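Sortase family protein (Clostridium perfringens, PDB 6IXZ) probably acts as a class C sortase, a cysteine transpeptidase of the kind that links pilin subunits into covalent pili on Gram-positive bacteria. Local coordinates at residues A[73-78]-A[88-93]; A[104-109]-A[168-173]; A[120-125]-A[180-185]. One frame throughout, in Å; residues are numbered along the deposited sequence.

Interaction 1 of 3, residues A[73-78]-A[88-93]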
loop_
_atom_site.group_PDB
_atom_site.type_symbol
_atom_site.label_atom_id
_atom_site.label_comp_id
_atom_site.label_asym_id
_atom_site.label_seq_id
_atom_site.Cartn_x
_atom_site.Cartn_y
_atom_site.Cartn_z
ATOM N N LEU A 73 0.238 4.891 -9.509
ATOM C CA LEU A 73 1.599 4.915 -8.907
ATOM C C LEU A 73 2.063 3.490 -8.552
ATOM O O LEU A 73 1.245 2.662 -8.117
ATOM C CB LEU A 73 1.601 5.768 -7.636
ATOM C CG LEU A 73 1.420 7.287 -7.800
ATOM C CD1 LEU A 73 1.103 7.957 -6.488
ATOM C CD2 LEU A 73 2.613 7.944 -8.459
ATOM N N PRO A 74 3.385 3.213 -8.670
ATOM C CA PRO A 74 3.928 1.931 -8.183
ATOM C C PRO A 74 3.872 1.885 -6.683
ATOM O O PRO A 74 3.925 2.928 -6.044
ATOM C CB PRO A 74 5.392 1.939 -8.644
ATOM C CG PRO A 74 5.697 3.369 -8.937
ATOM C CD PRO A 74 4.398 3.995 -9.388
ATOM N N ILE A 75 3.790 0.684 -6.144
ATOM C CA ILE A 75 3.844 0.428 -4.709
ATOM C C ILE A 75 5.067 -0.427 -4.391
ATOM O O ILE A 75 5.232 -1.524 -4.921
ATOM C CB ILE A 75 2.579 -0.273 -4.210
ATOM C CG1 ILE A 75 1.360 0.625 -4.395
ATOM C CG2 ILE A 75 2.689 -0.631 -2.731
ATOM C CD1 ILE A 75 0.135 -0.179 -4.737
ATOM N N TYR A 76 5.970 0.153 -3.605
ATOM C CA TYR A 76 7.150 -0.530 -3.106
ATOM C C TYR A 76 6.822 -1.166 -1.742
ATOM O O TYR A 76 5.943 -0.703 -1.026
ATOM C CB TYR A 76 8.306 0.468 -2.933
ATOM C CG TYR A 76 8.753 1.123 -4.221
ATOM C CD1 TYR A 76 8.114 2.257 -4.699
ATOM C CD2 TYR A 76 9.821 0.613 -4.964
ATOM C CE1 TYR A 76 8.538 2.881 -5.845
ATOM C CE2 TYR A 76 10.252 1.244 -6.113
ATOM C CZ TYR A 76 9.584 2.352 -6.566
ATOM O OH TYR A 76 9.961 2.966 -7.738
ATOM N N TYR A 77 7.573 -2.190 -1.360
ATOM C CA TYR A 77 7.620 -2.568 0.038
ATOM C C TYR A 77 8.642 -1.690 0.754
ATOM O O TYR A 77 9.754 -1.482 0.248
ATOM C CB TYR A 77 7.988 -4.044 0.239
ATOM C CG TYR A 77 7.791 -4.448 1.682
ATOM C CD1 TYR A 77 8.867 -4.455 2.586
ATOM C CD2 TYR A 77 6.516 -4.592 2.196
ATOM C CE1 TYR A 77 8.672 -4.741 3.925
ATOM C CE2 TYR A 77 6.308 -4.886 3.532
ATOM C CZ TYR A 77 7.393 -4.943 4.390
ATOM O OH TYR A 77 7.166 -5.184 5.715
ATOM N N GLY A 78 8.251 -1.204 1.929
ATOM C CA GLY A 78 9.184 -0.571 2.850
ATOM C C GLY A 78 8.984 0.930 2.826
ATOM O O GLY A 78 8.317 1.446 1.946
ATOM N N VAL A 88 5.424 5.424 -3.269
ATOM C CA VAL A 88 4.568 4.902 -2.218
ATOM C C VAL A 88 5.128 3.586 -1.751
ATOM O O VAL A 88 5.484 2.735 -2.578
ATOM C CB VAL A 88 3.159 4.610 -2.773
ATOM C CG1 VAL A 88 2.258 4.047 -1.662
ATOM C CG2 VAL A 88 2.575 5.857 -3.359
ATOM N N GLY A 89 5.148 3.421 -0.432
ATOM C CA GLY A 89 5.700 2.267 0.214
ATOM C C GLY A 89 4.743 1.663 1.220
ATOM O O GLY A 89 4.093 2.381 1.985
ATOM N N VAL A 90 4.703 0.331 1.247
ATOM C CA VAL A 90 3.982 -0.408 2.291
ATOM C C VAL A 90 4.704 -0.217 3.634
ATOM O O VAL A 90 5.904 -0.478 3.735
ATOM C CB VAL A 90 3.885 -1.925 1.987
ATOM C CG1 VAL A 90 3.118 -2.645 3.094
ATOM C CG2 VAL A 90 3.256 -2.202 0.630
ATOM N N LEU A 91 3.963 0.199 4.659
ATOM C CA LEU A 91 4.557 0.458 5.971
ATOM C C LEU A 91 4.922 -0.845 6.716
ATOM O O LEU A 91 4.118 -1.783 6.814
ATOM C CB LEU A 91 3.586 1.301 6.804
ATOM C CG LEU A 91 4.068 1.622 8.199
ATOM C CD1 LEU A 91 5.371 2.406 8.141
ATOM C CD2 LEU A 91 3.001 2.338 9.002
ATOM N N GLU A 92 6.140 -0.888 7.254
ATOM C CA GLU A 92 6.656 -2.075 7.934
ATOM C C GLU A 92 5.770 -2.437 9.093
ATOM O O GLU A 92 5.250 -1.562 9.766
ATOM C CB GLU A 92 8.087 -1.825 8.437
ATOM C CG GLU A 92 9.113 -1.722 7.321
ATOM C CD GLU A 92 9.267 -0.315 6.782
ATOM O OE1 GLU A 92 8.414 0.558 7.084
ATOM O OE2 GLU A 92 10.171 -0.102 5.966
ATOM N N GLY A 93 5.518 -3.731 9.272
ATOM C CA GLY A 93 4.607 -4.181 10.318
ATOM C C GLY A 93 3.126 -4.061 9.955
ATOM O O GLY A 93 2.268 -4.312 10.799
HETATM O O HOH W 1 4.647 5.673 -5.925
#
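Tyr76 and Tyr77 pair with Gly89 and Val90 in a buried parallel strand contact near the centre of the chain. Tyr76 uses both its backbone groups: its N donates to Val88 O (2.8 Å), and its O receives Val90 N (2.8 Å). Gly78 N then bonds to Val90 O at 3.0 Å, bent to 139° at the hydrogen. At the other end the strands diverge, and a water bridges Pro74 O and Val88 N. The strands belong to a beta-alpha-beta unit, with helix 81-86 as the connection, in the sheet of the sortase fold. On one face Val90 is wedged between two residues: its CG2 meets Ile75 CG2 (3.8 Å), while its CB lies 3.8 Å from Tyr77 CD2. Tyr77 CG is anti to the backbone N (chi1 -170°), which carries the ring along the second strand and across Val90 at about a right angle. Leu107 of the next strand packs on Ile75, Val88 and Val90. On the other face Tyr76 directs its ring edge at Val88 O, 3.4 Å from CD1, and touches Thr10 of helix 5-18. Gly89, lacking a side chain, lets Gly78 O approach its CA to 3.2 Å.

Interaction 2 of 3, residues A[104-109]-A[168-173]; sequences HSVLSA and TLLTCY
Two neighbouring parallel strands of the sortase sheet, those that carry the predicted catalytic pair, meet here through Ser105 to Ala109 and Thr168 to Cys172: the first runs directly into His110, and the second holds Cys172, the predicted acyl-thioester residue. The backbones are joined rung by rung. Thr168 N bonds to Ser105 O, Leu107 N to Thr168 O (2.9 Å, nearly straight at 169°) and Leu170 N to Leu107 O. Farther on, Ala109 N reaches Leu170 O at 3.0 Å but is bent to 138°, and the last rung, Cys172 N to Ala109 O, is weak at 3.5 Å.

At the opposite end a side-chain bond extends the ladder. His104 CG is anti to the backbone N (chi1 -167°), which swings the imidazole across to the second strand and sets NE2 2.7 Å from Thr168 OG1, a hydrogen bond in which either may be donor. ND1 is bonded to Lys159 O and the ring meets Tyr166 edge-to-face, so its rotation is fixed from several directions.

On the face of Val106, Ser108, Thr168 and Leu170, the two methyls of Leu170 divide their contacts: CD1 touches Val106 CG1 (3.8 Å), while CD2 presses close to Ser108 OG (3.3 Å). On the other face Leu107 and Leu169 lie side by side, CD1 to CD2 at 3.9 Å, and both pack on Ile64 of strand 60-66. Beyond them Thr171 OG1 holds a water at 3.1 Å that also donates weakly to Ala109 O.

Regular backbone bonds join the strands from Ser105 to Leu170, and between these two strands Cys172 is tied by a single weak one; the ladder brings the Cys172 side chain beside that of His110, consistent with a thiol-imidazole pair.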
loop_
_atom_site.group_PDB
_atom_site.type_symbol
_atom_site.label_atom_id
_atom_site.label_comp_id
_atom_site.label_asym_id
_atom_site.label_seq_id
_atom_site.Cartn_x
_atom_site.Cartn_y
_atom_site.Cartn_z
ATOM N N HIS A 104 -4.872 -5.168 7.140
ATOM C CA HIS A 104 -4.818 -3.727 7.022
ATOM C C HIS A 104 -3.438 -3.281 6.540
ATOM O O HIS A 104 -2.486 -3.258 7.316
ATOM C CB HIS A 104 -5.130 -3.096 8.381
ATOM C CG HIS A 104 -5.402 -1.638 8.311
ATOM N ND1 HIS A 104 -5.900 -0.919 9.379
ATOM C CD2 HIS A 104 -5.347 -0.780 7.270
ATOM C CE1 HIS A 104 -6.124 0.323 8.997
ATOM N NE2 HIS A 104 -5.752 0.444 7.735
ATOM N N SER A 105 -3.319 -3.016 5.243
ATOM C CA SER A 105 -2.081 -2.534 4.659
ATOM C C SER A 105 -2.073 -1.017 4.687
ATOM O O SER A 105 -3.091 -0.379 4.418
ATOM C CB SER A 105 -1.955 -3.023 3.216
ATOM O OG SER A 105 -0.636 -2.909 2.715
ATOM N N VAL A 106 -0.923 -0.440 5.014
ATOM C CA VAL A 106 -0.772 0.983 4.962
ATOM C C VAL A 106 0.212 1.384 3.861
ATOM O O VAL A 106 1.338 0.892 3.804
ATOM C CB VAL A 106 -0.329 1.520 6.319
ATOM C CG1 VAL A 106 -0.311 3.047 6.294
ATOM C CG2 VAL A 106 -1.281 1.010 7.396
ATOM N N LEU A 107 -0.217 2.306 3.007
ATOM C CA LEU A 107 0.590 2.749 1.899
ATOM C C LEU A 107 0.995 4.202 2.119
ATOM O O LEU A 107 0.144 5.086 2.191
ATOM C CB LEU A 107 -0.181 2.580 0.571
ATOM C CG LEU A 107 -0.824 1.221 0.332
ATOM C CD1 LEU A 107 -1.690 1.188 -0.934
ATOM C CD2 LEU A 107 0.223 0.121 0.308
ATOM N N SER A 108 2.294 4.408 2.361
ATOM C CA SER A 108 2.844 5.707 2.807
ATOM C C SER A 108 3.511 6.493 1.664
ATOM O O SER A 108 4.344 5.972 0.934
ATOM C CB SER A 108 3.908 5.487 3.902
ATOM O OG SER A 108 4.181 6.692 4.593
ATOM N N ALA A 109 3.191 7.777 1.600
ATOM C CA ALA A 109 3.653 8.678 0.567
ATOM C C ALA A 109 4.235 9.878 1.250
ATOM O O ALA A 109 3.603 10.413 2.153
ATOM C CB ALA A 109 2.498 9.128 -0.305
ATOM N N THR A 168 -5.238 1.557 4.225
ATOM C CA THR A 168 -5.129 2.988 4.476
ATOM C C THR A 168 -4.094 3.666 3.554
ATOM O O THR A 168 -2.977 3.144 3.301
ATOM C CB THR A 168 -4.841 3.305 5.963
ATOM O OG1 THR A 168 -5.971 2.965 6.792
ATOM C CG2 THR A 168 -4.553 4.784 6.143
ATOM N N LEU A 169 -4.523 4.764 2.945
ATOM C CA LEU A 169 -3.618 5.646 2.200
ATOM C C LEU A 169 -3.133 6.722 3.158
ATOM O O LEU A 169 -3.909 7.256 3.919
ATOM C CB LEU A 169 -4.353 6.278 1.022
ATOM C CG LEU A 169 -5.113 5.257 0.165
ATOM C CD1 LEU A 169 -5.775 5.934 -1.015
ATOM C CD2 LEU A 169 -4.171 4.158 -0.271
ATOM N N LEU A 170 -1.827 6.922 3.213
ATOM C CA LEU A 170 -1.226 7.829 4.187
ATOM C C LEU A 170 -0.362 8.833 3.438
ATOM O O LEU A 170 0.504 8.451 2.646
ATOM C CB LEU A 170 -0.404 7.017 5.165
ATOM C CG LEU A 170 0.336 7.685 6.305
ATOM C CD1 LEU A 170 0.740 6.594 7.274
ATOM C CD2 LEU A 170 1.568 8.405 5.750
ATOM N N THR A 171 -0.642 10.118 3.632
ATOM C CA THR A 171 0.239 11.180 3.134
ATOM C C THR A 171 0.649 12.124 4.247
ATOM O O THR A 171 -0.129 12.354 5.167
ATOM C CB THR A 171 -0.434 12.003 2.032
ATOM O OG1 THR A 171 0.528 12.868 1.415
ATOM C CG2 THR A 171 -1.537 12.819 2.572
ATOM N N CYS A 172 1.899 12.578 4.253
ATOM C CA CYS A 172 2.255 13.714 5.113
ATOM C C CYS A 172 1.396 14.944 4.796
ATOM O O CYS A 172 0.920 15.111 3.671
ATOM C CB CYS A 172 3.717 14.080 4.964
ATOM S SG CYS A 172 4.809 12.749 5.386
ATOM N N TYR A 173 1.182 15.785 5.804
ATOM C CA TYR A 173 0.081 16.740 5.807
ATOM C C TYR A 173 0.378 17.793 6.865
ATOM O O TYR A 173 1.206 17.553 7.737
ATOM C CB TYR A 173 -1.238 16.019 6.109
ATOM C CG TYR A 173 -2.471 16.864 5.877
ATOM C CD1 TYR A 173 -2.999 17.028 4.607
ATOM C CD2 TYR A 173 -3.063 17.544 6.921
ATOM C CE1 TYR A 173 -4.076 17.870 4.384
ATOM C CE2 TYR A 173 -4.168 18.344 6.722
ATOM C CZ TYR A 173 -4.681 18.495 5.459
ATOM O OH TYR A 173 -5.774 19.315 5.281
HETATM O O HOH W 2 3.488 13.815 1.755
#

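Interaction 3 of 3, residues A[120-125]-A[180-185]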
loop_
_atom_site.group_PDB
_atom_site.type_symbol
_atom_site.label_atom_id
_atom_site.label_comp_id
_atom_site.label_asym_id
_atom_site.label_seq_id
_atom_site.Cartn_x
_atom_site.Cartn_y
_atom_site.Cartn_z
ATOM N N THR A 120 -0.785 13.463 -2.553
ATOM C CA THR A 120 -1.226 14.795 -2.099
ATOM C C THR A 120 -2.728 15.030 -2.235
ATOM O O THR A 120 -3.390 15.433 -1.272
ATOM C CB THR A 120 -0.444 15.911 -2.809
ATOM O OG1 THR A 120 0.929 15.884 -2.360
ATOM C CG2 THR A 120 -1.057 17.291 -2.529
ATOM N N ASP A 121 -3.289 14.668 -3.384
ATOM C CA ASP A 121 -4.689 14.943 -3.647
ATOM C C ASP A 121 -5.687 13.999 -2.941
ATOM O O ASP A 121 -6.902 14.111 -3.167
ATOM C CB ASP A 121 -4.925 14.937 -5.158
ATOM C CG ASP A 121 -4.343 16.173 -5.836
ATOM O OD1 ASP A 121 -4.056 17.173 -5.137
ATOM O OD2 ASP A 121 -4.137 16.150 -7.050
ATOM N N ILE A 122 -5.211 13.068 -2.101
ATOM C CA ILE A 122 -6.145 12.241 -1.323
ATOM C C ILE A 122 -6.879 13.073 -0.300
ATOM O O ILE A 122 -7.923 12.651 0.183
ATOM C CB ILE A 122 -5.542 10.981 -0.650
ATOM C CG1 ILE A 122 -4.645 11.347 0.545
ATOM C CG2 ILE A 122 -4.848 10.132 -1.698
ATOM C CD1 ILE A 122 -4.138 10.146 1.308
ATOM N N ASP A 123 -6.474 14.325 -0.167
ATOM C CA ASP A 123 -7.231 15.245 0.637
ATOM C C ASP A 123 -8.522 15.729 -0.049
ATOM O O ASP A 123 -9.407 16.253 0.628
ATOM C CB ASP A 123 -6.352 16.390 1.106
ATOM C CG ASP A 123 -6.145 17.417 0.047
ATOM O OD1 ASP A 123 -6.240 17.068 -1.143
ATOM O OD2 ASP A 123 -5.889 18.567 0.411
ATOM N N LYS A 124 -8.732 15.329 -1.299
ATOM C CA LYS A 124 -10.012 15.613 -1.985
ATOM C C LYS A 124 -10.956 14.422 -1.975
ATOM O O LYS A 124 -12.139 14.544 -2.316
ATOM C CB LYS A 124 -9.769 16.090 -3.421
ATOM C CG LYS A 124 -8.724 17.198 -3.546
ATOM C CD LYS A 124 -8.538 17.661 -4.992
ATOM C CE LYS A 124 -7.550 18.824 -5.089
ATOM N NZ LYS A 124 -7.234 19.208 -6.498
ATOM N N LEU A 125 -10.481 13.273 -1.521
ATOM C CA LEU A 125 -11.354 12.118 -1.441
ATOM C C LEU A 125 -12.393 12.284 -0.321
ATOM O O LEU A 125 -12.124 12.901 0.687
ATOM C CB LEU A 125 -10.551 10.846 -1.214
ATOM C CG LEU A 125 -9.612 10.416 -2.331
ATOM C CD1 LEU A 125 -8.803 9.209 -1.906
ATOM C CD2 LEU A 125 -10.395 10.120 -3.597
ATOM N N GLU A 180 1.896 16.454 10.154
ATOM C CA GLU A 180 0.979 15.349 10.437
ATOM C C GLU A 180 0.991 14.311 9.313
ATOM O O GLU A 180 1.748 14.439 8.332
ATOM C CB GLU A 180 -0.451 15.856 10.605
ATOM C CG GLU A 180 -0.566 17.345 10.814
ATOM C CD GLU A 180 -1.010 17.686 12.210
ATOM O OE1 GLU A 180 -0.355 17.219 13.173
ATOM O OE2 GLU A 180 -2.012 18.421 12.330
ATOM N N ARG A 181 0.132 13.305 9.490
ATOM C CA ARG A 181 -0.243 12.327 8.465
ATOM C C ARG A 181 -1.746 12.375 8.291
ATOM O O ARG A 181 -2.478 12.250 9.274
ATOM C CB ARG A 181 0.062 10.912 8.933
ATOM C CG ARG A 181 1.479 10.622 9.361
ATOM C CD ARG A 181 1.418 9.550 10.442
ATOM N NE ARG A 181 2.305 8.447 10.128
ATOM C CZ ARG A 181 2.427 7.350 10.857
ATOM N NH1 ARG A 181 1.685 7.192 11.955
ATOM N NH2 ARG A 181 3.255 6.394 10.446
ATOM N N LEU A 182 -2.187 12.543 7.046
ATOM C CA LEU A 182 -3.578 12.330 6.655
ATOM C C LEU A 182 -3.790 10.884 6.239
ATOM O O LEU A 182 -3.022 10.331 5.443
ATOM C CB LEU A 182 -3.932 13.279 5.503
ATOM C CG LEU A 182 -5.249 13.036 4.752
ATOM C CD1 LEU A 182 -6.441 13.377 5.638
ATOM C CD2 LEU A 182 -5.275 13.905 3.505
ATOM N N LEU A 183 -4.788 10.254 6.845
ATOM C CA LEU A 183 -5.083 8.845 6.642
ATOM C C LEU A 183 -6.388 8.774 5.904
ATOM O O LEU A 183 -7.352 9.424 6.304
ATOM C CB LEU A 183 -5.285 8.134 7.987
ATOM C CG LEU A 183 -4.121 8.232 8.969
ATOM C CD1 LEU A 183 -4.414 7.422 10.224
ATOM C CD2 LEU A 183 -2.826 7.763 8.306
ATOM N N VAL A 184 -6.433 7.977 4.845
ATOM C CA VAL A 184 -7.689 7.750 4.111
ATOM C C VAL A 184 -7.911 6.249 4.032
ATOM O O VAL A 184 -7.220 5.562 3.269
ATOM C CB VAL A 184 -7.627 8.368 2.683
ATOM C CG1 VAL A 184 -8.896 8.069 1.905
ATOM C CG2 VAL A 184 -7.405 9.875 2.759
ATOM N N ARG A 185 -8.857 5.737 4.833
ATOM C CA ARG A 185 -9.062 4.301 4.971
ATOM C C ARG A 185 -10.146 3.846 4.034
ATOM O O ARG A 185 -11.235 4.433 4.003
ATOM C CB ARG A 185 -9.508 3.909 6.385
ATOM C CG ARG A 185 -9.465 2.408 6.621
ATOM C CD ARG A 185 -9.920 2.083 8.043
ATOM N NE ARG A 185 -11.356 2.301 8.200
ATOM C CZ ARG A 185 -12.004 2.302 9.371
ATOM N NH1 ARG A 185 -11.339 2.144 10.497
ATOM N NH2 ARG A 185 -13.318 2.497 9.402
#
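The carboxylate of Asp123 is the flat group beside this contact, yet neither its faces nor its edges meet segment 180-185: it leads away from the strand, and Asp123 touches Leu182 through its aliphatic part instead. Leu182 CD2 lies against the root of that side chain, 3.6 Å from Asp123 CB and 3.7 Å from Asp123 CA. The rest is a packing of branched aliphatic groups between a short 3-10 turn, 120-124, and one face of the strand.

Ile122 occupies the middle. Its CG1 sits between the backbone N and the carbonyl carbon (chi1 72°), which aims CD1 at the strand. There CD1 meets Val184 CG2 at 3.6 Å, while CG1 lies 4.0 Å from Leu182 CD2; the Ile122 side chain lies alongside those of Leu182 and Val184, pointing the opposite way. Leu125, just after the turn, adds the third apolar pair: its side chain crosses that of Val184 at about a right angle, CD1 lying 4.0 Å from Val184 CG1.

Leu182 and Val184 point to the turn because alternate residues of a strand share a face; Leu183 between them turns the other way and packs on Leu170. Leu182 and Val184 also touch Val149 and Val144 of strand 138-150, their neighbour in the sortase sheet. The turn itself is held by backbone bonds, Lys124 N to Asp121 O (2.9 Å) and Leu125 N to Ile122 O (3.1 Å), and Asp121 forms a salt bridge with Lys117.

No hydrogen bond joins the two segments: the turn is seated on the strand by van der Waals fit of methyl groups, with the charge of Asp123 turned outward from the apolar patch.

Overall arrangement
Interactions 1 and 2 pair strands of one sheet, and interaction 3 lays a turn on the same sheet. Strands 88-90 and 103-109 are neighbours, joining interactions 1 and 2: Gly89 O lies 2.7 Å from Ser108 N, a probable hydrogen bond, and Val88 CG1 packs on Leu107 CB at 3.6 Å. Interaction 2 borders interaction 3 through strands 165-173 and 180-188, where Leu169 O and Val184 N lie 2.8 Å apart, a probable hydrogen bond. Interactions 1 and 3 do not touch. Interaction 2 holds the predicted nucleophile Cys172, whose side chain is about 3 Å from that of His110, the predicted proton donor/acceptor; from Cys172 the side chains of Val88 and Leu182 are about 11 Å and 8 Å away.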